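Local coordinates for protein F420-dependent methylenetetrahydromethanopterin dehydrogenase (PDB 1QV9) that catalyses the reversible, coenzyme F420-dependent interconversion of methylene- and methenyl-tetrahydromethanopterin in methanogenesis from carbon dioxide, at residues L23-D32 against T264-V272; F194-A205 against L247-N258. One frame throughout, in Å; residues are numbered along the deposited sequence.

Both contacts are largely buried, yet they join different parts of the subunit. Contact 1 ties two loops together: Leu23-Asp32, which leads into the edge strand 33-39 of the parallel sheet, and Thr264-Val272, from the tail that follows helix 227-257. Contact 2 packs the start of helix 197-223 against the end of helix 227-257, in the helical hairpin. Their centres lie about 26 Å apart, and contact 2 is nested along the chain between the segments of contact 1. Loop meets loop through charged groups, a histidine and backbone bonds; helix meets helix through alanines and leucines, with polar links toward both ends. Neighbouring subunits of the hexamer adjoin both.

Contact 1: L23-D32 against T264-V272; sequences LLDERADRED and TPHAPDGKV
Arg30 reaches over His266, and from CG outward its chain finds partners. From CB the chain passes Ala267 O with CG, then lays CD over the imidazole face, 4.2 Å from the ring centroid. A bend at chi3 (83°) turns the guanidinium back over the histidine, where it stacks with its centre 4.3 Å from that of the ring and the planes 22° apart. NE and NH1 grip the Asp32 carboxylate side-on, one nitrogen to each oxygen, while NH2 donates to a lone pair of Leu24 O at 2.8 Å. Asp162 of helix 153-169 pairs with NH2 and also bonds His266 NE2, bridging the two stacked groups, while Lys169 of the same helix pairs with Asp32.

Glu26 meets the histidine at its edge. Its OE2 accepts from His266 ND1 at 2.6 Å, almost exactly in the ring plane, and its OE1 takes His266 N at 2.8 Å; both oxygens use syn lone pairs, which fixes the imidazole's rotation. OE1 is shared with Arg27 NH2, whose guanidinium also bridges to Asp29 and reaches Leu132 O of the second subunit.

Farther along, Glu31 N donates to Pro268 O at 2.7 Å, nearly straight. Gly270 CA passes 3.3 Å from Asp32 OD1. The two loops, each with a type I turn, thus join through a His-carboxylate hydrogen bond and an arginine-histidine stack, with the Glu26-Arg27-Asp29 salt-bridge network backing Glu26, fastening the C-terminal tail to the alpha/beta domain beside the second subunit.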
loop_
_atom_site.group_PDB
_atom_site.type_symbol
_atom_site.label_atom_id
_atom_site.label_comp_id
_atom_site.label_asym_id
_atom_site.label_seq_id
_atom_site.Cartn_x
_atom_site.Cartn_y
_atom_site.Cartn_z
ATOM N N LEU A 23 -9.171 -27.233 -10.510
ATOM C CA LEU A 23 -10.031 -26.890 -9.379
ATOM C C LEU A 23 -10.748 -28.126 -8.848
ATOM O O LEU A 23 -11.296 -28.096 -7.733
ATOM C CB LEU A 23 -11.099 -25.871 -9.808
ATOM C CG LEU A 23 -10.579 -24.493 -10.211
ATOM C CD1 LEU A 23 -11.749 -23.731 -10.899
ATOM C CD2 LEU A 23 -10.042 -23.743 -9.010
ATOM N N LEU A 24 -10.745 -29.202 -9.624
ATOM C CA LEU A 24 -11.444 -30.430 -9.203
ATOM C C LEU A 24 -10.547 -31.460 -8.462
ATOM O O LEU A 24 -11.046 -32.429 -7.887
ATOM C CB LEU A 24 -12.099 -31.072 -10.428
ATOM C CG LEU A 24 -12.924 -30.083 -11.264
ATOM C CD1 LEU A 24 -13.554 -30.767 -12.474
ATOM C CD2 LEU A 24 -14.002 -29.454 -10.351
ATOM N N ASP A 25 -9.233 -31.264 -8.433
ATOM C CA ASP A 25 -8.368 -32.259 -7.742
ATOM C C ASP A 25 -7.104 -31.481 -7.376
ATOM O O ASP A 25 -5.984 -31.768 -7.868
ATOM C CB ASP A 25 -8.083 -33.381 -8.735
ATOM C CG ASP A 25 -7.323 -34.530 -8.137
ATOM O OD1 ASP A 25 -7.294 -34.654 -6.879
ATOM O OD2 ASP A 25 -6.783 -35.318 -8.957
ATOM N N GLU A 26 -7.293 -30.515 -6.473
ATOM C CA GLU A 26 -6.245 -29.583 -6.149
ATOM C C GLU A 26 -4.929 -30.120 -5.645
ATOM O O GLU A 26 -3.897 -29.463 -5.803
ATOM C CB GLU A 26 -6.778 -28.503 -5.200
ATOM C CG GLU A 26 -7.135 -29.004 -3.781
ATOM C CD GLU A 26 -8.517 -29.647 -3.672
ATOM O OE1 GLU A 26 -8.936 -29.894 -2.519
ATOM O OE2 GLU A 26 -9.188 -29.890 -4.693
ATOM N N ARG A 27 -4.947 -31.300 -5.045
ATOM C CA ARG A 27 -3.704 -31.899 -4.541
ATOM C C ARG A 27 -3.416 -33.232 -5.255
ATOM O O ARG A 27 -2.530 -33.976 -4.827
ATOM C CB ARG A 27 -3.795 -32.121 -3.014
ATOM C CG ARG A 27 -3.800 -30.825 -2.159
ATOM C CD ARG A 27 -4.126 -31.139 -0.688
ATOM N NE ARG A 27 -5.219 -32.101 -0.718
ATOM C CZ ARG A 27 -6.497 -31.781 -0.856
ATOM N NH1 ARG A 27 -7.395 -32.752 -0.934
ATOM N NH2 ARG A 27 -6.894 -30.507 -0.839
ATOM N N ALA A 28 -4.167 -33.528 -6.319
ATOM C CA ALA A 28 -3.998 -34.744 -7.114
ATOM C C ALA A 28 -4.185 -36.027 -6.311
ATOM O O ALA A 28 -3.726 -37.085 -6.736
ATOM C CB ALA A 28 -2.613 -34.760 -7.785
ATOM N N ASP A 29 -4.864 -35.936 -5.177
ATOM C CA ASP A 29 -5.090 -37.116 -4.351
ATOM C C ASP A 29 -6.510 -37.655 -4.408
ATOM O O ASP A 29 -6.885 -38.501 -3.598
ATOM C CB ASP A 29 -4.672 -36.857 -2.887
ATOM C CG ASP A 29 -5.281 -35.597 -2.312
ATOM O OD1 ASP A 29 -6.346 -35.191 -2.807
ATOM O OD2 ASP A 29 -4.698 -35.014 -1.362
ATOM N N ARG A 30 -7.321 -37.187 -5.355
ATOM C CA ARG A 30 -8.673 -37.721 -5.455
ATOM C C ARG A 30 -8.633 -39.082 -6.129
ATOM O O ARG A 30 -8.095 -39.240 -7.227
ATOM C CB ARG A 30 -9.606 -36.827 -6.272
ATOM C CG ARG A 30 -10.294 -35.763 -5.484
ATOM C CD ARG A 30 -11.248 -34.968 -6.366
ATOM N NE ARG A 30 -12.565 -35.590 -6.542
ATOM C CZ ARG A 30 -13.627 -34.940 -7.008
ATOM N NH1 ARG A 30 -14.807 -35.556 -7.127
ATOM N NH2 ARG A 30 -13.524 -33.658 -7.371
ATOM N N GLU A 31 -9.236 -40.062 -5.478
ATOM C CA GLU A 31 -9.258 -41.406 -6.025
ATOM C C GLU A 31 -10.478 -41.668 -6.896
ATOM O O GLU A 31 -10.598 -42.729 -7.502
ATOM C CB GLU A 31 -9.252 -42.417 -4.869
ATOM C CG GLU A 31 -8.269 -42.079 -3.747
ATOM C CD GLU A 31 -8.296 -43.090 -2.597
ATOM O OE1 GLU A 31 -7.413 -43.973 -2.564
ATOM O OE2 GLU A 31 -9.202 -43.008 -1.729
ATOM N N ASP A 32 -11.398 -40.714 -6.965
ATOM C CA ASP A 32 -12.623 -40.917 -7.732
ATOM C C ASP A 32 -12.765 -40.235 -9.081
ATOM O O ASP A 32 -13.853 -40.230 -9.636
ATOM C CB ASP A 32 -13.828 -40.514 -6.893
ATOM C CG ASP A 32 -13.821 -39.028 -6.555
ATOM O OD1 ASP A 32 -14.912 -38.442 -6.432
ATOM O OD2 ASP A 32 -12.713 -38.469 -6.400
ATOM N N THR A 264 -12.775 -25.190 0.969
ATOM C CA THR A 264 -13.606 -26.340 0.609
ATOM C C THR A 264 -12.786 -27.352 -0.176
ATOM O O THR A 264 -12.965 -27.530 -1.382
ATOM C CB THR A 264 -14.876 -25.921 -0.213
ATOM O OG1 THR A 264 -14.497 -25.194 -1.413
ATOM C CG2 THR A 264 -15.788 -25.070 0.641
ATOM N N PRO A 265 -11.851 -28.039 0.513
ATOM C CA PRO A 265 -10.990 -29.041 -0.114
ATOM C C PRO A 265 -11.692 -30.360 -0.343
ATOM O O PRO A 265 -12.705 -30.660 0.308
ATOM C CB PRO A 265 -9.854 -29.206 0.887
ATOM C CG PRO A 265 -10.620 -29.076 2.212
ATOM C CD PRO A 265 -11.563 -27.910 1.956
ATOM N N HIS A 266 -11.165 -31.126 -1.290
ATOM C CA HIS A 266 -11.688 -32.462 -1.572
ATOM C C HIS A 266 -11.020 -33.510 -0.682
ATOM O O HIS A 266 -9.829 -33.435 -0.419
ATOM C CB HIS A 266 -11.400 -32.846 -3.031
ATOM C CG HIS A 266 -12.166 -32.040 -4.022
ATOM N ND1 HIS A 266 -11.604 -30.965 -4.681
ATOM C CD2 HIS A 266 -13.442 -32.129 -4.457
ATOM C CE1 HIS A 266 -12.503 -30.430 -5.487
ATOM N NE2 HIS A 266 -13.628 -31.116 -5.373
ATOM N N ALA A 267 -11.814 -34.475 -0.211
ATOM C CA ALA A 267 -11.276 -35.611 0.552
ATOM C C ALA A 267 -10.810 -36.588 -0.547
ATOM O O ALA A 267 -11.125 -36.409 -1.722
ATOM C CB ALA A 267 -12.385 -36.268 1.388
ATOM N N PRO A 268 -10.057 -37.642 -0.181
ATOM C CA PRO A 268 -9.576 -38.617 -1.170
ATOM C C PRO A 268 -10.688 -39.323 -1.937
ATOM O O PRO A 268 -10.503 -39.722 -3.093
ATOM C CB PRO A 268 -8.754 -39.585 -0.324
ATOM C CG PRO A 268 -8.199 -38.684 0.725
ATOM C CD PRO A 268 -9.401 -37.856 1.118
ATOM N N ASP A 269 -11.844 -39.482 -1.289
ATOM C CA ASP A 269 -12.981 -40.129 -1.910
ATOM C C ASP A 269 -13.828 -39.147 -2.715
ATOM O O ASP A 269 -14.872 -39.490 -3.258
ATOM C CB ASP A 269 -13.814 -40.874 -0.837
ATOM C CG ASP A 269 -14.702 -39.952 -0.003
ATOM O OD1 ASP A 269 -14.532 -38.718 -0.029
ATOM O OD2 ASP A 269 -15.590 -40.479 0.708
ATOM N N GLY A 270 -13.366 -37.901 -2.793
ATOM C CA GLY A 270 -14.097 -36.934 -3.575
ATOM C C GLY A 270 -15.023 -35.991 -2.840
ATOM O O GLY A 270 -15.403 -34.938 -3.368
ATOM N N LYS A 271 -15.394 -36.344 -1.619
ATOM C CA LYS A 271 -16.299 -35.499 -0.864
ATOM C C LYS A 271 -15.721 -34.096 -0.658
ATOM O O LYS A 271 -14.555 -33.945 -0.330
ATOM C CB LYS A 271 -16.612 -36.117 0.506
ATOM C CG LYS A 271 -17.654 -35.316 1.273
ATOM C CD LYS A 271 -18.151 -36.064 2.501
ATOM C CE LYS A 271 -17.035 -36.275 3.511
ATOM N NZ LYS A 271 -17.536 -36.945 4.747
ATOM N N VAL A 272 -16.564 -33.097 -0.848
ATOM C CA VAL A 272 -16.150 -31.701 -0.670
ATOM C C VAL A 272 -16.330 -31.378 0.799
ATOM O O VAL A 272 -17.460 -31.426 1.334
ATOM C CB VAL A 272 -17.007 -30.735 -1.537
ATOM C CG1 VAL A 272 -16.602 -29.283 -1.252
ATOM C CG2 VAL A 272 -16.811 -31.045 -3.023
#

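Contact 2: F194-A205 against L247-N258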
loop_
_atom_site.group_PDB
_atom_site.type_symbol
_atom_site.label_atom_id
_atom_site.label_comp_id
_atom_site.label_asym_id
_atom_site.label_seq_id
_atom_site.Cartn_x
_atom_site.Cartn_y
_atom_site.Cartn_z
ATOM N N PHE A 194 -18.391 -15.113 1.842
ATOM C CA PHE A 194 -17.779 -14.215 2.802
ATOM C C PHE A 194 -18.478 -13.996 4.125
ATOM O O PHE A 194 -19.684 -13.685 4.166
ATOM C CB PHE A 194 -17.612 -12.840 2.130
ATOM C CG PHE A 194 -16.736 -12.878 0.895
ATOM C CD1 PHE A 194 -15.366 -12.977 1.036
ATOM C CD2 PHE A 194 -17.288 -12.861 -0.392
ATOM C CE1 PHE A 194 -14.536 -13.067 -0.100
ATOM C CE2 PHE A 194 -16.483 -12.954 -1.520
ATOM C CZ PHE A 194 -15.105 -13.056 -1.381
ATOM N N GLU A 195 -17.731 -14.129 5.209
ATOM C CA GLU A 195 -18.312 -13.851 6.513
ATOM C C GLU A 195 -18.422 -12.328 6.711
ATOM O O GLU A 195 -19.425 -11.815 7.228
ATOM C CB GLU A 195 -17.455 -14.454 7.610
ATOM C CG GLU A 195 -18.111 -14.240 8.982
ATOM C CD GLU A 195 -17.340 -14.821 10.148
ATOM O OE1 GLU A 195 -17.343 -16.067 10.324
ATOM O OE2 GLU A 195 -16.737 -14.022 10.901
ATOM N N ASN A 196 -17.415 -11.579 6.253
ATOM C CA ASN A 196 -17.441 -10.116 6.404
ATOM C C ASN A 196 -18.168 -9.494 5.209
ATOM O O ASN A 196 -17.834 -9.759 4.067
ATOM C CB ASN A 196 -16.005 -9.625 6.496
ATOM C CG ASN A 196 -15.911 -8.162 6.740
ATOM O OD1 ASN A 196 -15.691 -7.705 7.870
ATOM N ND2 ASN A 196 -16.082 -7.404 5.694
ATOM N N PRO A 197 -19.156 -8.634 5.466
ATOM C CA PRO A 197 -19.868 -8.060 4.337
ATOM C C PRO A 197 -19.062 -7.127 3.435
ATOM O O PRO A 197 -19.346 -7.090 2.222
ATOM C CB PRO A 197 -21.078 -7.392 4.998
ATOM C CG PRO A 197 -20.580 -6.978 6.315
ATOM C CD PRO A 197 -19.670 -8.124 6.754
ATOM N N TYR A 198 -18.086 -6.409 3.997
ATOM C CA TYR A 198 -17.256 -5.519 3.154
ATOM C C TYR A 198 -16.370 -6.379 2.251
ATOM O O TYR A 198 -16.031 -5.960 1.141
ATOM C CB TYR A 198 -16.451 -4.559 4.010
ATOM C CG TYR A 198 -17.380 -3.609 4.734
ATOM C CD1 TYR A 198 -17.955 -2.528 4.053
ATOM C CD2 TYR A 198 -17.755 -3.824 6.068
ATOM C CE1 TYR A 198 -18.903 -1.682 4.703
ATOM C CE2 TYR A 198 -18.689 -2.972 6.712
ATOM C CZ TYR A 198 -19.248 -1.928 6.025
ATOM O OH TYR A 198 -20.166 -1.141 6.679
ATOM N N ALA A 199 -16.010 -7.596 2.683
ATOM C CA ALA A 199 -15.246 -8.464 1.768
ATOM C C ALA A 199 -16.128 -8.798 0.553
ATOM O O ALA A 199 -15.657 -8.782 -0.578
ATOM C CB ALA A 199 -14.809 -9.775 2.507
HETATM N N MSE A 200 -17.412 -9.141 0.777
HETATM C CA MSE A 200 -18.297 -9.436 -0.334
HETATM C C MSE A 200 -18.407 -8.218 -1.263
HETATM O O MSE A 200 -18.364 -8.350 -2.483
HETATM C CB MSE A 200 -19.715 -9.815 0.157
HETATM C CG MSE A 200 -20.623 -10.114 -1.018
HETATM SE SE MSE A 200 -22.411 -10.637 -0.311
HETATM C CE MSE A 200 -22.879 -8.936 0.373
ATOM N N VAL A 201 -18.581 -7.043 -0.669
ATOM C CA VAL A 201 -18.763 -5.845 -1.462
ATOM C C VAL A 201 -17.505 -5.495 -2.270
ATOM O O VAL A 201 -17.581 -5.066 -3.453
ATOM C CB VAL A 201 -19.213 -4.698 -0.530
ATOM C CG1 VAL A 201 -19.044 -3.371 -1.189
ATOM C CG2 VAL A 201 -20.704 -4.945 -0.152
ATOM N N LYS A 202 -16.335 -5.691 -1.666
ATOM C CA LYS A 202 -15.095 -5.455 -2.419
ATOM C C LYS A 202 -14.965 -6.477 -3.551
ATOM O O LYS A 202 -14.463 -6.177 -4.619
ATOM C CB LYS A 202 -13.875 -5.547 -1.485
ATOM C CG LYS A 202 -13.811 -4.378 -0.538
ATOM C CD LYS A 202 -12.689 -4.548 0.512
ATOM C CE LYS A 202 -12.634 -3.410 1.535
ATOM N NZ LYS A 202 -12.080 -2.145 0.999
ATOM N N ALA A 203 -15.329 -7.738 -3.285
ATOM C CA ALA A 203 -15.280 -8.789 -4.309
ATOM C C ALA A 203 -16.237 -8.459 -5.471
ATOM O O ALA A 203 -15.904 -8.662 -6.610
ATOM C CB ALA A 203 -15.627 -10.161 -3.672
HETATM N N MSE A 204 -17.410 -7.910 -5.141
HETATM C CA MSE A 204 -18.357 -7.512 -6.175
HETATM C C MSE A 204 -17.758 -6.382 -6.993
HETATM O O MSE A 204 -17.842 -6.422 -8.216
HETATM C CB MSE A 204 -19.676 -7.068 -5.541
HETATM C CG MSE A 204 -20.382 -8.271 -4.900
HETATM SE SE MSE A 204 -21.962 -7.698 -3.862
HETATM C CE MSE A 204 -22.765 -6.632 -5.191
ATOM N N ALA A 205 -17.164 -5.384 -6.338
ATOM C CA ALA A 205 -16.508 -4.299 -7.081
ATOM C C ALA A 205 -15.423 -4.895 -7.997
ATOM O O ALA A 205 -15.233 -4.463 -9.124
ATOM C CB ALA A 205 -15.872 -3.296 -6.140
ATOM N N LEU A 247 -8.491 -5.379 -5.215
ATOM C CA LEU A 247 -9.736 -5.428 -4.452
ATOM C C LEU A 247 -9.994 -6.838 -3.964
ATOM O O LEU A 247 -10.433 -7.016 -2.822
ATOM C CB LEU A 247 -10.928 -4.979 -5.332
ATOM C CG LEU A 247 -11.208 -3.486 -5.374
ATOM C CD1 LEU A 247 -12.118 -3.208 -6.582
ATOM C CD2 LEU A 247 -11.902 -3.032 -4.090
ATOM N N ALA A 248 -9.753 -7.817 -4.836
ATOM C CA ALA A 248 -9.988 -9.212 -4.458
ATOM C C ALA A 248 -9.022 -9.558 -3.325
ATOM O O ALA A 248 -9.396 -10.289 -2.364
ATOM C CB ALA A 248 -9.787 -10.125 -5.664
ATOM N N ASP A 249 -7.776 -9.102 -3.416
ATOM C CA ASP A 249 -6.794 -9.350 -2.331
ATOM C C ASP A 249 -7.290 -8.705 -1.019
ATOM O O ASP A 249 -7.204 -9.307 0.057
ATOM C CB ASP A 249 -5.420 -8.735 -2.683
ATOM C CG ASP A 249 -4.353 -9.044 -1.622
ATOM O OD1 ASP A 249 -3.894 -10.197 -1.647
ATOM O OD2 ASP A 249 -4.013 -8.171 -0.799
ATOM N N GLU A 250 -7.809 -7.482 -1.092
ATOM C CA GLU A 250 -8.316 -6.810 0.100
ATOM C C GLU A 250 -9.464 -7.597 0.726
ATOM O O GLU A 250 -9.575 -7.662 1.962
ATOM C CB GLU A 250 -8.841 -5.403 -0.234
ATOM C CG GLU A 250 -7.773 -4.404 -0.456
ATOM C CD GLU A 250 -8.314 -2.961 -0.550
ATOM O OE1 GLU A 250 -9.533 -2.710 -0.353
ATOM O OE2 GLU A 250 -7.491 -2.075 -0.816
ATOM N N ALA A 251 -10.323 -8.175 -0.099
ATOM C CA ALA A 251 -11.454 -8.941 0.427
ATOM C C ALA A 251 -10.910 -10.134 1.172
ATOM O O ALA A 251 -11.368 -10.444 2.293
ATOM C CB ALA A 251 -12.358 -9.413 -0.718
ATOM N N ARG A 252 -9.932 -10.819 0.581
ATOM C CA ARG A 252 -9.419 -12.007 1.262
ATOM C C ARG A 252 -8.735 -11.617 2.574
ATOM O O ARG A 252 -8.887 -12.363 3.597
ATOM C CB ARG A 252 -8.475 -12.764 0.362
ATOM C CG ARG A 252 -8.056 -14.126 0.954
ATOM C CD ARG A 252 -7.760 -15.010 -0.154
ATOM N NE ARG A 252 -7.461 -16.407 0.197
ATOM C CZ ARG A 252 -8.340 -17.404 0.214
ATOM N NH1 ARG A 252 -7.899 -18.622 0.492
ATOM N NH2 ARG A 252 -9.633 -17.246 -0.056
ATOM N N GLU A 253 -7.982 -10.514 2.604
ATOM C CA GLU A 253 -7.323 -10.106 3.849
ATOM C C GLU A 253 -8.377 -9.785 4.927
ATOM O O GLU A 253 -8.121 -10.013 6.098
ATOM C CB GLU A 253 -6.374 -8.918 3.636
ATOM C CG GLU A 253 -5.136 -9.291 2.797
ATOM C CD GLU A 253 -4.238 -10.380 3.423
ATOM O OE1 GLU A 253 -3.927 -11.382 2.745
ATOM O OE2 GLU A 253 -3.825 -10.180 4.570
ATOM N N LEU A 254 -9.546 -9.268 4.551
ATOM C CA LEU A 254 -10.610 -8.981 5.525
ATOM C C LEU A 254 -11.089 -10.313 6.114
ATOM O O LEU A 254 -11.353 -10.395 7.328
ATOM C CB LEU A 254 -11.811 -8.257 4.883
ATOM C CG LEU A 254 -11.616 -6.757 4.702
ATOM C CD1 LEU A 254 -12.785 -6.223 3.907
ATOM C CD2 LEU A 254 -11.517 -6.031 6.043
ATOM N N GLU A 255 -11.197 -11.346 5.290
ATOM C CA GLU A 255 -11.630 -12.638 5.839
ATOM C C GLU A 255 -10.552 -13.130 6.764
ATOM O O GLU A 255 -10.857 -13.712 7.826
ATOM C CB GLU A 255 -11.904 -13.654 4.739
ATOM C CG GLU A 255 -13.140 -13.293 3.869
ATOM C CD GLU A 255 -14.473 -13.415 4.617
ATOM O OE1 GLU A 255 -15.063 -14.526 4.652
ATOM O OE2 GLU A 255 -14.920 -12.390 5.178
ATOM N N LYS A 256 -9.284 -12.914 6.414
ATOM C CA LYS A 256 -8.227 -13.366 7.331
ATOM C C LYS A 256 -8.335 -12.638 8.679
ATOM O O LYS A 256 -8.119 -13.251 9.748
ATOM C CB LYS A 256 -6.822 -13.124 6.746
ATOM C CG LYS A 256 -6.486 -14.044 5.567
ATOM C CD LYS A 256 -5.084 -13.727 5.042
ATOM C CE LYS A 256 -4.769 -14.538 3.819
ATOM N NZ LYS A 256 -3.414 -14.108 3.263
ATOM N N SER A 257 -8.652 -11.347 8.675
ATOM C CA SER A 257 -8.748 -10.606 9.930
ATOM C C SER A 257 -9.812 -11.175 10.843
ATOM O O SER A 257 -9.713 -11.046 12.076
ATOM C CB SER A 257 -9.003 -9.114 9.672
ATOM O OG SER A 257 -10.342 -8.854 9.326
ATOM N N ASN A 258 -10.818 -11.802 10.256
ATOM C CA ASN A 258 -11.893 -12.403 11.046
ATOM C C ASN A 258 -11.713 -13.897 11.243
ATOM O O ASN A 258 -12.627 -14.544 11.763
ATOM C CB ASN A 258 -13.218 -12.166 10.358
ATOM C CG ASN A 258 -13.686 -10.752 10.500
ATOM O OD1 ASN A 258 -13.831 -10.248 11.614
ATOM N ND2 ASN A 258 -13.932 -10.100 9.392
HETATM O O HOH W 1 -15.084 -14.593 12.761
#
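The Phe194 ring meets Glu255 at its edge, where Glu255 CG lies near the ring plane, 3.6 Å from Phe194 CD1; Ala199 O lies over the centre of one face, 4.2 Å above the ring plane. Ring and carboxylate planes stand 77° apart. The Glu255 chain bends at chi2 (-69°), bringing its carboxylate to the backbone just ahead of helix 197-223: OE1 accepts from Glu195 N and OE2 from Asn196 N, each at 2.8 Å and on the syn side. Two successive peptide N-H groups are thus held by one carboxylate. A water donates to both Glu195 OE2 and Asn258 O, bridging the segments at this end.

Beyond the polar end the helices close up. Ala199 CB and Ala251 CB are 4.1 Å apart, and Leu254 CD1 packs on Tyr198 CB and the Lys202 chain. Lys202 is a knob among Leu247, Glu250, Ala251 and Leu254; its final bend sends NZ to Glu250 OE1 at 2.9 Å. That amine also pairs with Glu253 of the third subunit and Glu239 of the fourth, while Lys243 of the fourth binds Glu250. The short helical segments run antiparallel at 166° with axes 8.0 Å apart, a close approach permitted by the small alanines. This is alanine-lined antiparallel packing in the helix bundle, with its charged flank, Lys202 and Glu250, shared with neighbouring subunits of the hexamer.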